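Local coordinates for protein phosphoserine phosphatase RsbX (PDB 3W40) that dephosphorylates RsbS and negatively regulates sigma-B activity in Bacillus subtilis, at residues A[108-113]-A[151-156]; A[42-47]-A[87-92]. All coordinates share one frame; numbering follows the deposited sequence.

Contact 1 (A[108-113]-A[151-156]). With MG (magnesium ion), chain C.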
loop_
_atom_site.group_PDB
_atom_site.type_symbol
_atom_site.label_atom_id
_atom_site.label_comp_id
_atom_site.label_asym_id
_atom_site.label_seq_id
_atom_site.Cartn_x
_atom_site.Cartn_y
_atom_site.Cartn_z
ATOM N N GLY A 108 7.398 -5.160 -7.329
ATOM C CA GLY A 108 6.951 -6.427 -6.809
ATOM C C GLY A 108 5.447 -6.551 -6.883
ATOM O O GLY A 108 4.821 -5.907 -7.788
ATOM N N ASN A 109 4.861 -7.326 -5.979
ATOM C CA ASN A 109 3.524 -7.838 -6.084
ATOM C C ASN A 109 2.566 -7.204 -5.087
ATOM O O ASN A 109 1.471 -7.744 -4.919
ATOM C CB ASN A 109 3.476 -9.332 -6.007
ATOM C CG ASN A 109 3.809 -9.909 -4.644
ATOM O OD1 ASN A 109 3.601 -11.100 -4.474
ATOM N ND2 ASN A 109 4.313 -9.116 -3.700
ATOM N N VAL A 110 2.913 -6.045 -4.502
ATOM C CA VAL A 110 1.976 -5.295 -3.702
ATOM C C VAL A 110 1.167 -4.467 -4.671
ATOM O O VAL A 110 1.737 -3.780 -5.500
ATOM C CB VAL A 110 2.738 -4.398 -2.669
ATOM C CG1 VAL A 110 1.756 -3.582 -1.909
ATOM C CG2 VAL A 110 3.509 -5.262 -1.715
ATOM N N ARG A 111 -0.138 -4.598 -4.675
ATOM C CA ARG A 111 -0.971 -4.035 -5.729
ATOM C C ARG A 111 -1.661 -2.714 -5.288
ATOM O O ARG A 111 -1.944 -2.490 -4.112
ATOM C CB ARG A 111 -2.110 -5.023 -6.048
ATOM C CG ARG A 111 -1.639 -6.396 -6.536
ATOM C CD ARG A 111 -0.539 -6.294 -7.601
ATOM N NE ARG A 111 -1.087 -5.741 -8.862
ATOM C CZ ARG A 111 -1.721 -6.444 -9.819
ATOM N NH1 ARG A 111 -1.859 -7.767 -9.723
ATOM N NH2 ARG A 111 -2.182 -5.813 -10.909
ATOM N N PHE A 112 -1.935 -1.878 -6.259
ATOM C CA PHE A 112 -2.645 -0.566 -6.025
ATOM C C PHE A 112 -3.707 -0.413 -7.075
ATOM O O PHE A 112 -3.455 -0.629 -8.243
ATOM C CB PHE A 112 -1.611 0.590 -6.126
ATOM C CG PHE A 112 -2.178 1.991 -6.118
ATOM C CD1 PHE A 112 -3.071 2.410 -5.137
ATOM C CD2 PHE A 112 -1.700 2.916 -7.011
ATOM C CE1 PHE A 112 -3.521 3.725 -5.085
ATOM C CE2 PHE A 112 -2.123 4.218 -6.986
ATOM C CZ PHE A 112 -3.076 4.623 -5.999
ATOM N N ILE A 113 -4.895 -0.114 -6.602
ATOM C CA ILE A 113 -6.000 0.184 -7.538
ATOM C C ILE A 113 -6.717 1.436 -7.055
ATOM O O ILE A 113 -7.093 1.541 -5.893
ATOM C CB ILE A 113 -7.049 -0.946 -7.506
ATOM C CG1 ILE A 113 -6.398 -2.321 -7.820
ATOM C CG2 ILE A 113 -8.199 -0.615 -8.445
ATOM C CD1 ILE A 113 -5.829 -3.139 -6.619
ATOM N N PHE A 151 -9.465 4.023 -3.184
ATOM C CA PHE A 151 -8.361 3.181 -3.535
ATOM C C PHE A 151 -8.027 2.109 -2.507
ATOM O O PHE A 151 -8.445 2.213 -1.339
ATOM C CB PHE A 151 -7.094 4.022 -3.854
ATOM C CG PHE A 151 -6.493 4.709 -2.650
ATOM C CD1 PHE A 151 -5.671 4.058 -1.765
ATOM C CD2 PHE A 151 -6.797 6.037 -2.388
ATOM C CE1 PHE A 151 -5.076 4.710 -0.617
ATOM C CE2 PHE A 151 -6.201 6.731 -1.290
ATOM C CZ PHE A 151 -5.342 6.005 -0.395
ATOM N N ILE A 152 -7.261 1.127 -2.952
ATOM C CA ILE A 152 -6.694 0.118 -2.096
ATOM C C ILE A 152 -5.237 -0.119 -2.491
ATOM O O ILE A 152 -4.928 -0.158 -3.680
ATOM C CB ILE A 152 -7.475 -1.183 -2.125
ATOM C CG1 ILE A 152 -7.012 -2.165 -1.020
ATOM C CG2 ILE A 152 -7.518 -1.802 -3.486
ATOM C CD1 ILE A 152 -7.918 -3.368 -0.852
ATOM N N ILE A 153 -4.403 -0.381 -1.494
ATOM C CA ILE A 153 -3.092 -0.929 -1.657
ATOM C C ILE A 153 -3.062 -2.224 -0.839
ATOM O O ILE A 153 -3.429 -2.175 0.332
ATOM C CB ILE A 153 -1.943 0.004 -1.153
ATOM C CG1 ILE A 153 -1.994 1.378 -1.857
ATOM C CG2 ILE A 153 -0.584 -0.738 -1.349
ATOM C CD1 ILE A 153 -1.075 2.455 -1.203
ATOM N N HIS A 154 -2.651 -3.362 -1.435
ATOM C CA HIS A 154 -2.727 -4.600 -0.680
ATOM C C HIS A 154 -1.577 -5.555 -1.011
ATOM O O HIS A 154 -1.075 -5.565 -2.151
ATOM C CB HIS A 154 -4.078 -5.286 -0.890
ATOM C CG HIS A 154 -4.306 -5.849 -2.262
ATOM N ND1 HIS A 154 -3.818 -7.082 -2.661
ATOM C CD2 HIS A 154 -5.007 -5.362 -3.319
ATOM C CE1 HIS A 154 -4.260 -7.346 -3.879
ATOM N NE2 HIS A 154 -4.955 -6.310 -4.311
ATOM N N THR A 155 -1.162 -6.352 -0.003
ATOM C CA THR A 155 -0.205 -7.396 -0.214
ATOM C C THR A 155 -0.894 -8.586 -0.887
ATOM O O THR A 155 -2.133 -8.711 -0.981
ATOM C CB THR A 155 0.519 -7.808 1.081
ATOM O OG1 THR A 155 -0.441 -8.300 1.997
ATOM C CG2 THR A 155 1.275 -6.658 1.585
ATOM N N ASP A 156 -0.051 -9.521 -1.260
ATOM C CA ASP A 156 -0.520 -10.754 -1.939
ATOM C C ASP A 156 -1.338 -11.699 -1.080
ATOM O O ASP A 156 -1.938 -12.615 -1.594
ATOM C CB ASP A 156 0.604 -11.491 -2.641
ATOM C CG ASP A 156 1.681 -11.989 -1.677
ATOM O OD1 ASP A 156 1.579 -11.810 -0.443
ATOM O OD2 ASP A 156 2.623 -12.687 -2.171
HETATM MG MG MG C . 2.655 -12.193 1.207
HETATM O O HOH W 1 -0.907 -8.001 -3.981
HETATM O O HOH W 2 3.901 -13.476 0.026
HETATM O O HOH W 3 3.828 -12.904 2.772
HETATM O O HOH W 4 1.588 -10.925 2.444
#
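R111 to I113 pair with I152 to H154 as neighbouring antiparallel strands, their axes 4.8 Å apart at 176°, with hydrogen-bonded pairs at R111–H154 and I113–I152 and a non-hydrogen-bonded pair at F112–I153. Each hydrogen-bonded pair closes a ring of two N-H···O bonds, and I153 CA comes 3.1 Å from R111 O in the gap between them. On the face carrying R111, I113, I152 and H154, R111 CB sits over one face of the imidazole in a CH-pi contact, closest to H154 NE2 at 3.6 Å. H154 CG lies between its backbone N and carbonyl carbon (chi1 69°), which turns ND1 back to the carbonyl of the next residue: ND1 donates to T155 O at 2.9 Å, almost straight at 176°, fixing the ring's rotation. The R111 chain bends away, and its NH2 bonds to P124 O. On the other face, F112 CD1 packs at 3.6 Å against I153 CG1, and the edge of the F112 ring is directed at the face of F151 in an offset edge-to-face pair with centroids 6.0 Å apart. This apolar face looks into the interior of the PP2C-type sandwich, where V110 and I153 meet V42 of the other sheet. Past the R111–H154 pair a water donates to both N109 O and H154 O. D156, two residues past H154, places OD1 2.0 Å from the magnesium ion, which D44 and D189 also bind; OD2 accepts from a metal-bound water. The chemistry thus passes from hydrophobic packing in strand 151-154 to metal coordination in the loop to which the pairing leads.

Contact 2 (A[42-47]-A[87-92]). With MG (magnesium ion), chain C.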
loop_
_atom_site.group_PDB
_atom_site.type_symbol
_atom_site.label_atom_id
_atom_site.label_comp_id
_atom_site.label_asym_id
_atom_site.label_seq_id
_atom_site.Cartn_x
_atom_site.Cartn_y
_atom_site.Cartn_z
ATOM N N VAL A 42 3.145 0.097 1.718
ATOM C CA VAL A 42 2.881 -1.299 2.129
ATOM C C VAL A 42 4.023 -2.111 1.591
ATOM O O VAL A 42 4.420 -1.916 0.437
ATOM C CB VAL A 42 1.474 -1.829 1.616
ATOM C CG1 VAL A 42 1.282 -3.253 1.854
ATOM C CG2 VAL A 42 0.313 -0.967 2.250
ATOM N N ALA A 43 4.530 -3.043 2.389
ATOM C CA ALA A 43 5.654 -3.866 1.963
ATOM C C ALA A 43 5.492 -5.269 2.470
ATOM O O ALA A 43 4.881 -5.460 3.515
ATOM C CB ALA A 43 6.992 -3.296 2.458
ATOM N N ASP A 44 6.033 -6.235 1.752
ATOM C CA ASP A 44 5.932 -7.663 2.090
ATOM C C ASP A 44 7.364 -8.224 2.006
ATOM O O ASP A 44 7.957 -8.258 0.906
ATOM C CB ASP A 44 4.944 -8.355 1.118
ATOM C CG ASP A 44 4.749 -9.862 1.417
ATOM O OD1 ASP A 44 5.501 -10.419 2.271
ATOM O OD2 ASP A 44 3.875 -10.519 0.770
ATOM N N GLY A 45 7.941 -8.562 3.157
ATOM C CA GLY A 45 9.334 -9.030 3.162
ATOM C C GLY A 45 9.486 -10.426 2.558
ATOM O O GLY A 45 8.595 -11.278 2.678
ATOM N N LEU A 46 10.592 -10.642 1.889
ATOM C CA LEU A 46 10.935 -11.966 1.392
ATOM C C LEU A 46 11.407 -12.818 2.564
ATOM O O LEU A 46 11.678 -12.304 3.678
ATOM C CB LEU A 46 11.968 -11.935 0.262
ATOM C CG LEU A 46 11.362 -11.744 -1.143
ATOM C CD1 LEU A 46 10.703 -10.347 -1.384
ATOM C CD2 LEU A 46 12.433 -12.004 -2.219
ATOM N N GLY A 47 11.596 -14.108 2.312
ATOM C CA GLY A 47 12.006 -15.054 3.340
ATOM C C GLY A 47 10.938 -15.164 4.406
ATOM O O GLY A 47 9.758 -15.007 4.146
ATOM N N GLY A 87 15.125 -8.672 1.405
ATOM C CA GLY A 87 14.484 -7.879 0.365
ATOM C C GLY A 87 12.989 -7.843 0.643
ATOM O O GLY A 87 12.468 -8.512 1.546
ATOM N N ALA A 88 12.279 -7.045 -0.164
ATOM C CA ALA A 88 10.827 -6.915 -0.004
ATOM C C ALA A 88 10.159 -6.470 -1.262
ATOM O O ALA A 88 10.755 -5.788 -2.102
ATOM C CB ALA A 88 10.492 -5.905 1.099
ATOM N N THR A 89 8.888 -6.826 -1.418
ATOM C CA THR A 89 8.073 -6.144 -2.416
ATOM C C THR A 89 7.424 -4.935 -1.730
ATOM O O THR A 89 7.211 -4.976 -0.514
ATOM C CB THR A 89 7.062 -7.101 -3.016
ATOM O OG1 THR A 89 6.197 -7.600 -1.999
ATOM C CG2 THR A 89 7.750 -8.224 -3.721
ATOM N N ALA A 90 7.221 -3.838 -2.461
ATOM C CA ALA A 90 6.727 -2.652 -1.813
ATOM C C ALA A 90 6.089 -1.666 -2.768
ATOM O O ALA A 90 6.418 -1.647 -3.945
ATOM C CB ALA A 90 7.898 -1.951 -1.153
ATOM N N SER A 91 5.164 -0.859 -2.237
ATOM C CA SER A 91 4.487 0.195 -2.987
ATOM C C SER A 91 4.416 1.436 -2.131
ATOM O O SER A 91 4.172 1.340 -0.880
ATOM C CB SER A 91 3.049 -0.172 -3.318
ATOM O OG SER A 91 3.098 -1.321 -4.153
ATOM N N ILE A 92 4.692 2.577 -2.753
ATOM C CA ILE A 92 4.685 3.844 -2.025
ATOM C C ILE A 92 3.777 4.826 -2.732
ATOM O O ILE A 92 3.874 5.005 -3.966
ATOM C CB ILE A 92 6.091 4.465 -1.940
ATOM C CG1 ILE A 92 7.009 3.485 -1.194
ATOM C CG2 ILE A 92 6.079 5.775 -1.037
ATOM C CD1 ILE A 92 8.484 3.932 -1.089
HETATM MG MG MG C . 2.655 -12.193 1.207
HETATM O O HOH W 3 3.828 -12.904 2.772
HETATM O O HOH W 4 1.588 -10.925 2.444
HETATM O O HOH W 2 3.901 -13.476 0.026
#
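This is a backbone-dominated antiparallel pairing between strands 37-45 and 88-96, adjacent in the five-stranded sheet of the PP2C-type sandwich and joined through the two helices 49-65 and 71-81. The strand axes run at 172° to each other. V42 pairs with S91 and D44 with T89 as hydrogen-bonded pairs, each with two backbone bonds, while A43–A90 and G45–A88 are non-hydrogen-bonded. Past the strand end the pairing gains one more bond, L46 N to G87 O at 2.9 Å and nearly straight, although the N-H arrives from above the carbonyl plane. The face of A43, A88 and A90 is made of methyl groups: A43 CB and A90 CB meet at 4.0 Å, A88 CB rests 3.9 Å from G45 CA, and helix 49-65 packs over A43 and A88 through I59. L46 reaches back across the strand end, its CD1 lying 3.7 Å from A88 CA. The opposite face carries V42, D44, T89 and S91. There T89 OG1 lies 3.4 Å from D44 CB and makes a weak bond to D44 O, an oxygen already taking the T89 backbone N-H. With CG anti to its backbone N (chi1 -179°), D44 carries its carboxylate away from strand 88-96, and OD2 binds the magnesium ion at 2.1 Å. D44 OD1 lies 3.0 Å from a metal-bound water that can donate to it. D156 and D189 are the other protein ligands. The backbone N-H and C=O of D44 are both bonded to T89, which holds the base of the side chain whose OD2 binds magnesium.

Both contacts are largely buried antiparallel strand pairs, but they belong to different sheets of the sandwich, contact 1 to the six-stranded sheet and contact 2 to the five-stranded one. Their inner faces pack together: T155 CG2 approaches V42 CG1 to 3.4 Å, and S91 OG, held mainly by S106, also makes a weak bond to V110 O. Contact 1 is built on bulky aromatic and branched side chains and lies nearer the chain's centre; contact 2 relies on alanines and glycines beneath a helix. At one end they converge on the same magnesium ion, where D156 OD1 and D44 OD2 stand 2.9 Å apart, with D189 as a further ligand: two sheets, one metal site.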